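Local structure of 3-hydroxyacyl-thioester dehydratase X (Mycobacterium tuberculosis, 4OOB) at residues V153-T157 with F195-V200; I204-F208 with E234-W239; T227-Y231 with L241-N245. The protein catalyses the reversible hydration of trans-2-enoyl-CoA to (R)-3-hydroxyacyl-CoA, accepting a broad range of chain lengths with a preference for C8 to C12 substrates. All blocks are in the same frame, centred on the assembly; numbering follows the deposited sequence.

In the fold
All three contacts belong to one hotdog domain, in which the antiparallel sheet wraps helix 193-199. Contact 1 lays the edge strand 152-156 against that helix, and contact 3 is the hairpin next to it in the sheet; their centres are about 9 Å apart. Leu154 N lies 2.8 Å from Ala228 O, probably hydrogen-bonded, and Val200 CG1 is 3.7 Å from Leu230 CD1, so contacts 1 and 3 form one continuous core. Contact 2 sits at the turn of the same hairpin, its centre about 18 Å from that of contact 1 and 17 Å from that of contact 3. The hydratase 2 signature of this family, probably catalytic here, falls between the two segments of contact 1.

Contact 1. Residues V153-T157 with F195-V200; sequences VLRIT and FTAAAV
The hydroxyl of Thr196 faces hydrocarbon: OG1 has Ile156 CD1 at 4.1 Å and Leu154 CD2 at 4.5 Å, with Leu243 of the neighbouring strand also touching its side chain. No hydrogen-bond partner for this buried oxygen is found in the model. The setting is the inside of the hotdog fold, where strand 153-156 runs against helix 195-199 with axes 10.8 Å apart at closest approach and directions 144° apart. Two strand residues do the touching. Leu154 CD2 meets Ala199 CB at 3.9 Å; the Leu154 side chain crosses that of Val200 at about a right angle, CD2 lying 4.0 Å from CG1. Ile156 slides past Phe195 in the opposite direction, and its CD1 comes in near the ring plane, 3.9 Å from the edge atom CE2. Phe195 turns its ring to the strand because CG is anti to its backbone N (chi1 173°); Ile161 and Lys160 of helix 158-167 also touch the Phe195 side chain. Farther along the helix, Ala197 O accepts a hydrogen bond from Tyr214 OH. With no hydrogen bond across the interface, strand and helix are held together by van der Waals contact and the burial of apolar side chains.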
loop_
_atom_site.group_PDB
_atom_site.type_symbol
_atom_site.label_atom_id
_atom_site.label_comp_id
_atom_site.label_asym_id
_atom_site.label_seq_id
_atom_site.Cartn_x
_atom_site.Cartn_y
_atom_site.Cartn_z
ATOM N N VAL A 153 7.048 16.213 7.142
ATOM C CA VAL A 153 8.224 15.489 6.711
ATOM C C VAL A 153 8.210 14.099 7.307
ATOM O O VAL A 153 8.178 13.923 8.520
ATOM C CB VAL A 153 9.490 16.198 7.162
ATOM C CG1 VAL A 153 10.714 15.391 6.750
ATOM C CG2 VAL A 153 9.530 17.621 6.600
ATOM N N LEU A 154 8.214 13.107 6.432
ATOM C CA LEU A 154 8.326 11.698 6.835
ATOM C C LEU A 154 9.787 11.320 6.899
ATOM O O LEU A 154 10.500 11.592 5.937
ATOM C CB LEU A 154 7.605 10.838 5.790
ATOM C CG LEU A 154 6.201 10.438 6.191
ATOM C CD1 LEU A 154 5.415 11.546 6.828
ATOM C CD2 LEU A 154 5.442 9.886 5.021
ATOM N N ARG A 155 10.236 10.725 8.002
ATOM C CA ARG A 155 11.585 10.145 8.092
ATOM C C ARG A 155 11.484 8.646 8.325
ATOM O O ARG A 155 10.899 8.196 9.287
ATOM C CB ARG A 155 12.467 10.718 9.232
ATOM C CG ARG A 155 13.973 10.517 8.849
ATOM C CD ARG A 155 14.768 9.975 9.967
ATOM N NE ARG A 155 16.112 9.413 9.722
ATOM C CZ ARG A 155 16.944 9.593 8.679
ATOM N NH1 ARG A 155 16.690 10.332 7.608
ATOM N NH2 ARG A 155 18.108 8.981 8.712
ATOM N N ILE A 156 12.129 7.883 7.468
ATOM C CA ILE A 156 11.838 6.475 7.381
ATOM C C ILE A 156 13.152 5.730 7.403
ATOM O O ILE A 156 13.941 5.880 6.500
ATOM C CB ILE A 156 11.062 6.166 6.104
ATOM C CG1 ILE A 156 9.885 7.104 5.971
ATOM C CG2 ILE A 156 10.540 4.716 6.110
ATOM C CD1 ILE A 156 9.147 6.845 4.682
ATOM N N THR A 157 13.361 4.953 8.457
ATOM C CA THR A 157 14.579 4.189 8.681
ATOM C C THR A 157 14.412 2.707 8.256
ATOM O O THR A 157 13.289 2.162 8.233
ATOM C CB THR A 157 14.942 4.193 10.179
ATOM O OG1 THR A 157 13.918 3.503 10.908
ATOM C CG2 THR A 157 14.998 5.620 10.750
ATOM N N PHE A 195 3.449 1.086 3.345
ATOM C CA PHE A 195 3.885 1.823 4.534
ATOM C C PHE A 195 3.622 3.292 4.317
ATOM O O PHE A 195 3.003 3.966 5.125
ATOM C CB PHE A 195 5.357 1.669 4.875
ATOM C CG PHE A 195 5.773 2.594 5.996
ATOM C CD1 PHE A 195 5.482 2.276 7.322
ATOM C CD2 PHE A 195 6.339 3.840 5.718
ATOM C CE1 PHE A 195 5.801 3.170 8.383
ATOM C CE2 PHE A 195 6.660 4.731 6.759
ATOM C CZ PHE A 195 6.408 4.380 8.098
ATOM N N THR A 196 4.127 3.778 3.204
ATOM C CA THR A 196 4.084 5.177 2.881
ATOM C C THR A 196 2.621 5.585 2.625
ATOM O O THR A 196 2.199 6.656 3.051
ATOM C CB THR A 196 5.097 5.437 1.743
ATOM O OG1 THR A 196 5.977 6.517 2.096
ATOM C CG2 THR A 196 4.506 5.720 0.518
ATOM N N ALA A 197 1.815 4.705 2.018
ATOM C CA ALA A 197 0.426 5.074 1.743
ATOM C C ALA A 197 -0.320 5.257 3.033
ATOM O O ALA A 197 -1.241 6.061 3.082
ATOM C CB ALA A 197 -0.279 4.055 0.902
ATOM N N ALA A 198 0.058 4.491 4.060
ATOM C CA ALA A 198 -0.585 4.622 5.325
ATOM C C ALA A 198 -0.020 5.857 6.023
ATOM O O ALA A 198 -0.800 6.695 6.456
ATOM C CB ALA A 198 -0.378 3.397 6.174
ATOM N N ALA A 199 1.317 5.978 6.096
ATOM C CA ALA A 199 1.975 7.069 6.877
ATOM C C ALA A 199 1.509 8.497 6.488
ATOM O O ALA A 199 1.364 9.362 7.337
ATOM C CB ALA A 199 3.469 6.947 6.743
ATOM N N VAL A 200 1.214 8.721 5.204
ATOM C CA VAL A 200 0.756 10.064 4.722
ATOM C C VAL A 200 -0.634 10.506 5.231
ATOM O O VAL A 200 -1.002 11.678 5.119
ATOM C CB VAL A 200 0.793 10.176 3.184
ATOM C CG1 VAL A 200 2.218 10.024 2.687
ATOM C CG2 VAL A 200 -0.164 9.209 2.526
#

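Contact 2. Residues I204-F208 with E234-W239; sequences IEARF and EGDGGW
The turn of the hairpin formed by strands 226-234 and 238-244 meets the 3-10 segment 204-207 that follows the hotdog helix, and Trp239 is the side chain that joins them. Phe208 presents its edge to the face of the indole in a T-shaped pair, centroids 5.0 Å apart and planes at 60°; CE1 stands 3.8 Å above the indole plane, offset toward the rim. Ile204 CG2 lies over that face too, while its CG1 comes within 3.5 Å of Trp239 NE1. Round the rim of the benzo ring, Arg207 packs its CB 3.7 Å from Trp239 CZ2. With CG anti to the carbonyl carbon (chi1 -75°) and a bend at chi3, the arginine chain as modelled brings NH1 to the indole edge, though the place of NH1 is uncertain. Arg207 and Glu234 form a salt bridge at the exposed edge, but its geometry is doubtful, as is the weak bond from Trp239 NE1 to Glu234 OE1. Val257 of the next strand touches both aromatic side chains. A cluster of Phe208 and Ile204 on the buried indole of Trp239 thus carries the contact, which rests chiefly on aromatic and apolar burial of the indole face.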
loop_
_atom_site.group_PDB
_atom_site.type_symbol
_atom_site.label_atom_id
_atom_site.label_comp_id
_atom_site.label_asym_id
_atom_site.label_seq_id
_atom_site.Cartn_x
_atom_site.Cartn_y
_atom_site.Cartn_z
ATOM N N ILE A 204 -4.607 14.171 9.175
ATOM C CA ILE A 204 -5.602 14.249 8.040
ATOM C C ILE A 204 -6.772 13.229 8.103
ATOM O O ILE A 204 -7.932 13.559 7.824
ATOM C CB ILE A 204 -4.838 14.252 6.668
ATOM C CG1 ILE A 204 -4.879 15.630 6.077
ATOM C CG2 ILE A 204 -5.345 13.301 5.587
ATOM C CD1 ILE A 204 -4.018 16.607 6.835
ATOM N N GLU A 205 -6.453 11.999 8.489
ATOM C CA GLU A 205 -7.425 10.919 8.625
ATOM C C GLU A 205 -8.564 11.218 9.617
ATOM O O GLU A 205 -9.645 10.646 9.491
ATOM C CB GLU A 205 -6.718 9.631 9.092
ATOM C CG GLU A 205 -6.186 9.683 10.536
ATOM C CD GLU A 205 -5.732 8.317 11.075
ATOM O OE1 GLU A 205 -6.139 7.276 10.507
ATOM O OE2 GLU A 205 -4.971 8.290 12.058
ATOM N N ALA A 206 -8.316 12.082 10.599
ATOM C CA ALA A 206 -9.344 12.438 11.567
ATOM C C ALA A 206 -10.578 13.074 10.886
ATOM O O ALA A 206 -11.686 12.951 11.389
ATOM C CB ALA A 206 -8.798 13.403 12.624
ATOM N N ARG A 207 -10.351 13.745 9.765
ATOM C CA ARG A 207 -11.379 14.469 9.071
ATOM C C ARG A 207 -12.034 13.666 7.941
ATOM O O ARG A 207 -12.972 14.150 7.304
ATOM C CB ARG A 207 -10.792 15.801 8.557
ATOM C CG ARG A 207 -10.614 16.824 9.682
ATOM C CD ARG A 207 -10.032 18.147 9.216
ATOM N NE ARG A 207 -8.565 18.131 9.288
ATOM C CZ ARG A 207 -7.728 18.287 8.254
ATOM N NH1 ARG A 207 -8.170 18.507 7.020
ATOM N NH2 ARG A 207 -6.419 18.234 8.453
ATOM N N PHE A 208 -11.567 12.448 7.672
ATOM C CA PHE A 208 -12.160 11.657 6.560
ATOM C C PHE A 208 -13.613 11.344 6.833
ATOM O O PHE A 208 -13.969 11.074 7.974
ATOM C CB PHE A 208 -11.424 10.323 6.325
ATOM C CG PHE A 208 -10.008 10.483 5.818
ATOM C CD1 PHE A 208 -9.507 11.731 5.450
ATOM C CD2 PHE A 208 -9.184 9.381 5.696
ATOM C CE1 PHE A 208 -8.230 11.864 4.991
ATOM C CE2 PHE A 208 -7.901 9.512 5.227
ATOM C CZ PHE A 208 -7.430 10.749 4.877
ATOM N N GLU A 234 -5.930 20.653 0.740
ATOM C CA GLU A 234 -7.278 20.314 1.175
ATOM C C GLU A 234 -8.256 21.078 0.335
ATOM O O GLU A 234 -7.994 22.212 -0.039
ATOM C CB GLU A 234 -7.511 20.669 2.627
ATOM C CG GLU A 234 -8.932 20.360 3.050
ATOM C CD GLU A 234 -9.043 20.060 4.522
ATOM O OE1 GLU A 234 -8.140 19.354 5.062
ATOM O OE2 GLU A 234 -10.044 20.518 5.125
ATOM N N GLY A 235 -9.377 20.440 0.035
ATOM C CA GLY A 235 -10.367 20.999 -0.862
ATOM C C GLY A 235 -11.745 20.571 -0.428
ATOM O O GLY A 235 -11.899 19.843 0.554
ATOM N N ASP A 236 -12.740 21.051 -1.166
ATOM C CA ASP A 236 -14.140 20.719 -0.950
ATOM C C ASP A 236 -14.302 19.223 -1.146
ATOM O O ASP A 236 -14.822 18.539 -0.263
ATOM C CB ASP A 236 -15.053 21.499 -1.923
ATOM N N GLY A 237 -13.814 18.713 -2.277
ATOM C CA GLY A 237 -13.828 17.264 -2.562
ATOM C C GLY A 237 -13.070 16.347 -1.608
ATOM O O GLY A 237 -13.492 15.189 -1.393
ATOM N N GLY A 238 -11.975 16.857 -1.025
ATOM C CA GLY A 238 -11.134 16.075 -0.110
ATOM C C GLY A 238 -9.666 16.490 -0.146
ATOM O O GLY A 238 -9.339 17.646 0.126
ATOM N N TRP A 239 -8.772 15.571 -0.494
ATOM C CA TRP A 239 -7.359 15.843 -0.333
ATOM C C TRP A 239 -6.549 15.342 -1.497
ATOM O O TRP A 239 -6.795 14.251 -2.012
ATOM C CB TRP A 239 -6.847 15.178 0.933
ATOM C CG TRP A 239 -7.341 15.759 2.214
ATOM C CD1 TRP A 239 -6.698 16.677 2.991
ATOM C CD2 TRP A 239 -8.551 15.420 2.915
ATOM N NE1 TRP A 239 -7.445 16.950 4.115
ATOM C CE2 TRP A 239 -8.577 16.182 4.099
ATOM C CE3 TRP A 239 -9.620 14.569 2.645
ATOM C CZ2 TRP A 239 -9.628 16.114 5.011
ATOM C CZ3 TRP A 239 -10.668 14.507 3.542
ATOM C CH2 TRP A 239 -10.659 15.266 4.717
#

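Contact 3. Residues T227-Y231 with L241-N245; sequences TAGLY and LTLRN
Strands 227-231 and 241-244 are the two arms of an antiparallel beta hairpin within the hotdog sheet, buried on the face of Leu230 and Leu243, partly open to solvent on that of Tyr231 and Arg244. On the buried face Leu243 CD1 lies 3.8 Å from Ala228 CB and 4.0 Å from Leu230 CB; with CG anti to the backbone N (chi1 -178°), Leu243 swings this methyl across to the partner strand. Val200 touches Leu230 and Leu241 on the same face. The backbones are stitched at two hydrogen-bonded pairs. Tyr231 N donates to Thr242 O at 2.8 Å in a nearly straight bond, returned by Thr242 N to Tyr231 O at 3.0 Å, whereas the bond from Gly229 N to Arg244 O, 2.9 Å long, is bent to 141° at the hydrogen. Arg244 N returns a nearly straight bond to Gly229 O, making four in all. On the other face Gly229 adds no side chain, and Arg244 crosses Tyr231 at about a right angle, its CG 3.6 Å from CE2. The guanidinium, its plane 60° from the ring, has Tyr231 CE2 at its edge and Thr242 CG2 3.7 Å over one face, and Tyr231 OH is hydrogen-bonded to Pro148 O.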
loop_
_atom_site.group_PDB
_atom_site.type_symbol
_atom_site.label_atom_id
_atom_site.label_comp_id
_atom_site.label_asym_id
_atom_site.label_seq_id
_atom_site.Cartn_x
_atom_site.Cartn_y
_atom_site.Cartn_z
ATOM N N THR A 227 14.316 10.818 3.948
ATOM C CA THR A 227 13.666 11.992 4.469
ATOM C C THR A 227 12.809 12.529 3.351
ATOM O O THR A 227 13.341 12.902 2.319
ATOM C CB THR A 227 14.699 13.019 4.890
ATOM O OG1 THR A 227 15.473 12.447 5.947
ATOM C CG2 THR A 227 14.046 14.212 5.396
ATOM N N ALA A 228 11.495 12.604 3.541
ATOM C CA ALA A 228 10.629 12.921 2.421
ATOM C C ALA A 228 9.535 13.943 2.785
ATOM O O ALA A 228 8.854 13.833 3.829
ATOM C CB ALA A 228 10.047 11.659 1.876
ATOM N N GLY A 229 9.384 14.937 1.907
ATOM C CA GLY A 229 8.497 16.085 2.151
ATOM C C GLY A 229 7.115 15.702 1.688
ATOM O O GLY A 229 6.967 15.169 0.575
ATOM N N LEU A 230 6.115 15.933 2.546
ATOM C CA LEU A 230 4.720 15.641 2.196
ATOM C C LEU A 230 3.916 16.942 1.976
ATOM O O LEU A 230 3.843 17.801 2.841
ATOM C CB LEU A 230 4.027 14.767 3.260
ATOM C CG LEU A 230 2.506 14.585 3.033
ATOM C CD1 LEU A 230 2.241 13.676 1.859
ATOM C CD2 LEU A 230 1.823 14.048 4.277
ATOM N N TYR A 231 3.294 17.029 0.810
ATOM C CA TYR A 231 2.407 18.121 0.424
ATOM C C TYR A 231 0.941 17.675 0.405
ATOM O O TYR A 231 0.574 16.619 -0.154
ATOM C CB TYR A 231 2.792 18.618 -0.951
ATOM C CG TYR A 231 4.209 19.108 -0.934
ATOM C CD1 TYR A 231 4.491 20.448 -0.713
ATOM C CD2 TYR A 231 5.261 18.233 -1.088
ATOM C CE1 TYR A 231 5.782 20.893 -0.663
ATOM C CE2 TYR A 231 6.564 18.673 -1.059
ATOM C CZ TYR A 231 6.800 20.001 -0.839
ATOM O OH TYR A 231 8.071 20.441 -0.816
ATOM N N LEU A 241 -2.559 14.557 -2.283
ATOM C CA LEU A 241 -1.299 14.278 -1.561
ATOM C C LEU A 241 -0.170 14.004 -2.547
ATOM O O LEU A 241 -0.362 13.322 -3.556
ATOM C CB LEU A 241 -1.453 13.048 -0.662
ATOM C CG LEU A 241 -2.140 13.013 0.707
ATOM C CD1 LEU A 241 -3.153 14.081 0.935
ATOM C CD2 LEU A 241 -2.833 11.680 0.956
ATOM N N THR A 242 1.002 14.571 -2.252
ATOM C CA THR A 242 2.230 14.218 -2.931
ATOM C C THR A 242 3.365 14.122 -1.944
ATOM O O THR A 242 3.610 15.063 -1.168
ATOM C CB THR A 242 2.662 15.243 -3.988
ATOM O OG1 THR A 242 1.621 15.418 -4.912
ATOM C CG2 THR A 242 3.786 14.705 -4.748
ATOM N N LEU A 243 4.037 12.979 -1.965
ATOM C CA LEU A 243 5.225 12.756 -1.159
ATOM C C LEU A 243 6.427 12.742 -2.084
ATOM O O LEU A 243 6.460 11.962 -3.007
ATOM C CB LEU A 243 5.126 11.394 -0.464
ATOM C CG LEU A 243 6.266 10.965 0.475
ATOM C CD1 LEU A 243 6.219 11.734 1.797
ATOM C CD2 LEU A 243 6.292 9.480 0.710
ATOM N N ARG A 244 7.427 13.571 -1.832
ATOM C CA ARG A 244 8.643 13.608 -2.705
ATOM C C ARG A 244 9.970 13.665 -1.936
ATOM O O ARG A 244 9.954 13.880 -0.745
ATOM C CB ARG A 244 8.542 14.768 -3.678
ATOM C CG ARG A 244 7.871 15.976 -3.132
ATOM C CD ARG A 244 7.998 17.138 -4.106
ATOM N NE ARG A 244 6.782 17.510 -4.847
ATOM C CZ ARG A 244 6.469 17.102 -6.079
ATOM N NH1 ARG A 244 7.245 16.236 -6.728
ATOM N NH2 ARG A 244 5.368 17.560 -6.666
ATOM N N ASN A 245 11.106 13.508 -2.616
ATOM C CA ASN A 245 12.443 13.438 -1.939
ATOM C C ASN A 245 13.360 14.660 -1.921
ATOM O O ASN A 245 14.518 14.532 -1.463
ATOM C CB ASN A 245 13.267 12.305 -2.559
ATOM C CG ASN A 245 13.413 12.456 -4.048
ATOM O OD1 ASN A 245 12.551 13.025 -4.695
ATOM N ND2 ASN A 245 14.484 11.935 -4.594
#